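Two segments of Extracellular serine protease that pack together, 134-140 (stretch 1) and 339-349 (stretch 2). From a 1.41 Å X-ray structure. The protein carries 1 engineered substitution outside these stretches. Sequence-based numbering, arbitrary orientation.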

# COMPACT_ATOMS: atom_id res chain seq x y z
N GLY A 134 16.48 -13.22 -9.16
CA GLY A 134 15.89 -12.04 -8.53
C GLY A 134 16.12 -10.77 -9.33
O GLY A 134 17.05 -10.68 -10.15
N ILE A 135 15.26 -9.78 -9.11
CA ILE A 135 15.49 -8.45 -9.66
C ILE A 135 16.83 -7.90 -9.14
O ILE A 135 17.61 -7.31 -9.90
CB ILE A 135 14.36 -7.52 -9.23
CG1 ILE A 135 13.08 -7.88 -9.97
CG2 ILE A 135 14.70 -6.05 -9.48
CD1 ILE A 135 11.84 -7.28 -9.32
N ALA A 136 17.09 -8.13 -7.85
CA ALA A 136 18.28 -7.67 -7.15
C ALA A 136 18.88 -8.90 -6.47
O ALA A 136 18.80 -9.05 -5.24
CB ALA A 136 17.91 -6.59 -6.14
N PRO A 137 19.51 -9.79 -7.27
CA PRO A 137 19.89 -11.11 -6.76
C PRO A 137 21.08 -11.11 -5.81
O PRO A 137 21.47 -12.18 -5.32
CB PRO A 137 20.19 -11.90 -8.04
CG PRO A 137 20.65 -10.87 -9.00
CD PRO A 137 19.86 -9.62 -8.69
N ARG A 138 21.64 -9.94 -5.54
CA ARG A 138 22.69 -9.85 -4.52
C ARG A 138 22.22 -9.12 -3.25
O ARG A 138 23.01 -8.93 -2.31
CB ARG A 138 23.97 -9.24 -5.09
CG ARG A 138 24.62 -10.09 -6.19
CD ARG A 138 25.98 -9.53 -6.61
NE ARG A 138 26.92 -9.56 -5.50
CZ ARG A 138 28.01 -8.81 -5.39
NH1 ARG A 138 28.33 -7.93 -6.33
NH2 ARG A 138 28.78 -8.93 -4.32
N ALA A 139 20.95 -8.72 -3.22
CA ALA A 139 20.39 -8.12 -2.01
C ALA A 139 20.24 -9.18 -0.92
O ALA A 139 20.19 -10.39 -1.22
CB ALA A 139 19.05 -7.46 -2.32
N GLN A 140 20.18 -8.74 0.33
CA GLN A 140 20.07 -9.65 1.48
C GLN A 140 18.71 -9.52 2.14
O GLN A 140 18.24 -8.41 2.36
CB GLN A 140 21.18 -9.39 2.49
CG GLN A 140 22.58 -9.69 1.97
CD GLN A 140 23.11 -11.03 2.43
OE1 GLN A 140 22.90 -12.05 1.78
NE2 GLN A 140 23.82 -11.03 3.56
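Stretch 2, residues 339-349: TPSTSGAMALL

The centre of this contact is a branched side chain set over a gap in a helix. Ile135 leaves its loop with its CA-to-CB bond toward stretch 2 and takes chi1 m, chi2 t, and its methyl CG2 comes down on the backbone at Gly344, with Ile135 CG2 3.4 Å from Gly344 C and 3.7 Å from Ala345 N. The approach is possible because Gly344 carries no side chain: an ideal CB there would point toward the loop and fall 2.6 Å from Ile135 CG2, a clash. The rule to read from this is that glycine in a helix can serve as a socket, letting a neighbouring methyl rest on the main chain itself.

Stretch 2, 339-349, is helical throughout and belongs to a longer helix that runs on at both ends. Its turns are held by regular i to i-4 hydrogen bonds, from Ser343 N to Thr339 O at 2.8 Å through to Leu349 N to Ala345 O at 3.1 Å. A kink occurs at Pro340, whose nitrogen has no hydrogen to give to the preceding turn. The stretch lying against it has no regular helix or strand across the contact, so the packing is helix against loop. The two backbones come nearest at Ala136 and Gly344, with Ala136 CA 5.2 Å from Gly344 CA.

One helical turn past the glycine, Leu348 flanks the socket. Its CA-to-CB bond points sideways, but with chi1 m and chi2 t the end of the side chain comes nearer the loop: Leu348 CD1 lies 3.9 Å from Ile135 CG2, and Leu348 CD2 lies 4.0 Å from Ala136 CB. Beside it, Ala136 and Ala347 meet methyl to methyl, Ala136 CB to Ala347 CB at 3.8 Å. Ala139 adds a looser touch on the same methyl, Ala139 CB lying 4.4 Å from Ala347 CB. In the type I turn from Ala136 to Ala139, closed by Ala139 N to Ala136 O at 3.0 Å, both alanines point toward the helix, while Pro137 points away and Arg138 stays exposed and out of reach.

Toward the start of stretch 2, the far end of Ile135 takes over. Ile135 CD1 lies 3.5 Å from Ser341 CA and 3.9 Å from Pro340 O, an oxygen already accepting from Gly344 N at 2.8 Å. Thus one isoleucine spans the helix surface from Pro340 to Leu348.

At the polar edge the contact stays one of shape. No hydrogen bond crosses between the stretches. Ser341 OG, 4.2 Å from Ile135 CD1, is hydrogen-bonded to a residue just outside the stretches, and Gly344 O, 3.7 Å from Ala136 CB, accepts within the helix from Leu348 N at 2.9 Å. Ile135 O faces the apolar end of Leu348, nearest at Leu348 CD2, 3.4 Å away. With 282 Å² buried in all, the lesson is economical: a glycine leaves room on the helix, one methyl of Ile135 occupies it, and Ala136, Ala347 and Leu348 line the flank.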

# COMPACT_ATOMS: atom_id res chain seq x y z
N THR A 339 4.91 -4.59 -5.37
CA THR A 339 5.68 -4.10 -4.24
C THR A 339 7.13 -4.63 -4.26
O THR A 339 8.05 -3.82 -4.26
CB THR A 339 4.92 -4.38 -2.91
OG1 THR A 339 3.67 -3.67 -2.95
CG2 THR A 339 5.71 -3.89 -1.72
N PRO A 340 7.34 -5.98 -4.33
CA PRO A 340 8.73 -6.46 -4.42
C PRO A 340 9.40 -6.11 -5.74
O PRO A 340 10.62 -6.01 -5.79
CB PRO A 340 8.59 -7.99 -4.25
CG PRO A 340 7.16 -8.29 -4.63
CD PRO A 340 6.40 -7.09 -4.09
N SER A 341 8.63 -5.93 -6.81
CA SER A 341 9.21 -5.41 -8.05
C SER A 341 9.86 -4.05 -7.83
O SER A 341 10.95 -3.79 -8.32
CB SER A 341 8.16 -5.35 -9.16
OG SER A 341 7.73 -6.66 -9.51
N THR A 342 9.19 -3.21 -7.05
CA THR A 342 9.70 -1.90 -6.69
C THR A 342 10.83 -1.98 -5.66
O THR A 342 11.82 -1.27 -5.78
CB THR A 342 8.54 -1.01 -6.20
OG1 THR A 342 7.53 -0.97 -7.21
CG2 THR A 342 9.01 0.41 -5.89
N SER A 343 10.69 -2.87 -4.67
CA SER A 343 11.75 -3.11 -3.68
C SER A 343 13.04 -3.53 -4.37
O SER A 343 14.12 -3.03 -4.04
CB SER A 343 11.32 -4.18 -2.67
OG SER A 343 10.25 -3.69 -1.87
N GLY A 344 12.93 -4.44 -5.33
CA GLY A 344 14.07 -4.88 -6.12
C GLY A 344 14.68 -3.75 -6.93
O GLY A 344 15.90 -3.57 -6.94
N ALA A 345 13.83 -2.95 -7.59
CA ALA A 345 14.29 -1.80 -8.37
C ALA A 345 15.05 -0.81 -7.47
O ALA A 345 16.13 -0.32 -7.83
CB ALA A 345 13.12 -1.10 -9.05
N MET A 346 14.47 -0.53 -6.31
CA MET A 346 15.10 0.32 -5.31
C MET A 346 16.46 -0.24 -4.89
O MET A 346 17.44 0.51 -4.80
CB MET A 346 14.17 0.44 -4.10
CG MET A 346 14.58 1.52 -3.12
SD MET A 346 14.42 3.20 -3.78
CE MET A 346 12.66 3.50 -3.80
N ALA A 347 16.53 -1.55 -4.64
CA ALA A 347 17.78 -2.17 -4.24
C ALA A 347 18.84 -2.04 -5.34
O ALA A 347 20.02 -1.81 -5.05
CB ALA A 347 17.57 -3.62 -3.87
N LEU A 348 18.43 -2.15 -6.59
CA LEU A 348 19.36 -1.96 -7.70
C LEU A 348 19.94 -0.54 -7.67
O LEU A 348 21.17 -0.35 -7.72
CB LEU A 348 18.69 -2.23 -9.06
CG LEU A 348 18.29 -3.69 -9.31
CD1 LEU A 348 17.66 -3.85 -10.68
CD2 LEU A 348 19.50 -4.60 -9.18
N LEU A 349 19.07 0.45 -7.55
CA LEU A 349 19.52 1.83 -7.55
C LEU A 349 20.42 2.11 -6.36
O LEU A 349 21.47 2.75 -6.51
CB LEU A 349 18.32 2.78 -7.53
CG LEU A 349 17.39 2.71 -8.74
CD1 LEU A 349 16.33 3.76 -8.58
CD2 LEU A 349 18.12 2.87 -10.05